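Local coordinates for aerolysin-like protein (Bombina maxima, PDB 6LH8), which probably serves as, or regulates, a pore-forming protein that modulates cellular endolysosomes, at residues T47-I52 and L88-E93. Numbering follows the deposited sequence.
Sequences TITHNI and LESYTE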
# COMPACT_ATOMS: atom_id res chain seq x y z
N THR A 47 4.91 0.14 0.19
CA THR A 47 4.32 1.28 -0.50
C THR A 47 2.81 1.25 -0.43
O THR A 47 2.18 0.18 -0.31
CB THR A 47 4.73 1.35 -1.97
OG1 THR A 47 4.24 0.18 -2.64
CG2 THR A 47 6.25 1.41 -2.11
N ILE A 48 2.23 2.44 -0.52
CA ILE A 48 0.82 2.64 -0.80
C ILE A 48 0.75 3.61 -1.97
O ILE A 48 1.39 4.67 -1.93
CB ILE A 48 0.05 3.19 0.41
CG1 ILE A 48 0.14 2.23 1.61
CG2 ILE A 48 -1.39 3.50 0.02
CD1 ILE A 48 -0.62 2.72 2.85
N THR A 49 0.01 3.26 -3.00
CA THR A 49 -0.09 4.14 -4.16
C THR A 49 -1.51 4.68 -4.25
O THR A 49 -2.48 3.91 -4.20
CB THR A 49 0.30 3.42 -5.44
OG1 THR A 49 1.69 3.07 -5.36
CG2 THR A 49 0.10 4.33 -6.65
N HIS A 50 -1.64 6.00 -4.37
CA HIS A 50 -2.92 6.68 -4.45
C HIS A 50 -3.12 7.26 -5.84
O HIS A 50 -2.26 7.99 -6.33
CB HIS A 50 -3.00 7.80 -3.41
CG HIS A 50 -2.71 7.35 -2.01
ND1 HIS A 50 -3.65 6.77 -1.20
CD2 HIS A 50 -1.56 7.40 -1.29
CE1 HIS A 50 -3.11 6.48 -0.03
NE2 HIS A 50 -1.84 6.86 -0.06
N ASN A 51 -4.27 6.98 -6.45
CA ASN A 51 -4.54 7.43 -7.81
C ASN A 51 -5.90 8.09 -7.89
O ASN A 51 -6.82 7.73 -7.16
CB ASN A 51 -4.49 6.26 -8.79
CG ASN A 51 -3.29 5.38 -8.56
OD1 ASN A 51 -2.27 5.57 -9.21
ND2 ASN A 51 -3.40 4.43 -7.61
N ILE A 52 -6.03 9.06 -8.80
CA ILE A 52 -7.32 9.66 -9.12
C ILE A 52 -7.54 9.51 -10.61
O ILE A 52 -6.60 9.67 -11.40
CB ILE A 52 -7.43 11.13 -8.65
CG1 ILE A 52 -8.89 11.57 -8.59
CG2 ILE A 52 -6.59 12.09 -9.49
CD1 ILE A 52 -9.63 11.00 -7.37
N LEU A 88 -0.70 15.52 -12.42
CA LEU A 88 -0.26 14.70 -11.29
C LEU A 88 -1.48 13.94 -10.78
O LEU A 88 -2.30 14.50 -10.06
CB LEU A 88 0.36 15.55 -10.17
CG LEU A 88 1.23 14.87 -9.09
CD1 LEU A 88 0.42 14.04 -8.10
CD2 LEU A 88 2.33 14.02 -9.71
N GLU A 89 -1.58 12.66 -11.16
CA GLU A 89 -2.75 11.86 -10.85
C GLU A 89 -2.42 10.61 -10.05
O GLU A 89 -3.31 9.79 -9.80
CB GLU A 89 -3.49 11.47 -12.14
CG GLU A 89 -4.12 12.68 -12.80
CD GLU A 89 -4.47 12.48 -14.25
OE1 GLU A 89 -4.28 11.36 -14.78
OE2 GLU A 89 -4.94 13.47 -14.86
N SER A 90 -1.17 10.45 -9.63
CA SER A 90 -0.74 9.31 -8.84
C SER A 90 0.30 9.77 -7.84
O SER A 90 1.18 10.56 -8.18
CB SER A 90 -0.16 8.20 -9.73
OG SER A 90 0.24 7.08 -8.96
N TYR A 91 0.20 9.28 -6.60
CA TYR A 91 1.15 9.59 -5.55
C TYR A 91 1.48 8.31 -4.79
O TYR A 91 0.58 7.54 -4.46
CB TYR A 91 0.57 10.67 -4.63
CG TYR A 91 1.44 11.02 -3.45
CD1 TYR A 91 2.46 11.95 -3.57
CD2 TYR A 91 1.26 10.40 -2.22
CE1 TYR A 91 3.26 12.27 -2.51
CE2 TYR A 91 2.06 10.71 -1.15
CZ TYR A 91 3.06 11.65 -1.30
OH TYR A 91 3.86 11.97 -0.22
N THR A 92 2.77 8.09 -4.50
CA THR A 92 3.22 6.87 -3.83
C THR A 92 3.84 7.22 -2.49
O THR A 92 4.77 8.04 -2.43
CB THR A 92 4.22 6.11 -4.70
OG1 THR A 92 3.62 5.76 -5.95
CG2 THR A 92 4.70 4.85 -4.00
N GLU A 93 3.33 6.62 -1.43
CA GLU A 93 3.99 6.66 -0.13
C GLU A 93 4.98 5.50 -0.04
O GLU A 93 4.81 4.46 -0.68
CB GLU A 93 2.97 6.56 1.00
CG GLU A 93 1.91 7.64 1.01
CD GLU A 93 1.01 7.56 2.23
OE1 GLU A 93 -0.19 7.26 2.04
OE2 GLU A 93 1.49 7.78 3.36
O HOH W 1 3.83 3.17 -7.28
O HOH W 2 -5.72 9.16 -13.84
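Residues 47-52 and 90-93 run antiparallel, their axes 165° apart, with Ile-48 facing Glu-93 and His-50 facing Tyr-91 as hydrogen-bonded pairs; His-50 N gives Tyr-91 O a nearly straight bond of 2.7 Å. Just before the second strand, Glu-89 O accepts Ile-52 N at 3.0 Å and carries the pairing one step further.

On the face of His-50 and Glu-93, imidazole NE2 donates to carboxylate OE1 at 2.7 Å, and OE1 accepts through its anti lone pair, the one away from OE2, with ring and carboxylate nearly coplanar (26°). Glu-93 CG is anti to its carbonyl carbon (chi1 -58°), and the extended chain beyond brings the carboxylate to the ring edge. Histidine suits this buried place because ND1 bonds Tyr-139 OH while NE2 holds the glutamate, whose OE1 also forms a salt bridge with Arg-73; the nearby arginine would probably favour an ionised carboxylate.

The opposite face, with Thr-49, Asn-51, Ser-90 and Thr-92, is partly open to solvent, and short hydroxyl and amide side chains suit it because they can bond to one another and to water. Ser-90 OG donates to Asn-51 OD1 at 2.9 Å from above the amide plane, while Asn-51 ND2 reaches Ile-140 O and Gln-142 OE1. A water joins Thr-49 OG1 and Thr-92 OG1, 2.9 Å from each.

Within the five-stranded antiparallel sheet, strand 90-100 lies at the edge and strand 41-53 lies between it and strand 133-154; Phe-83 of strand 81-84 packs against His-50 and Ile-52.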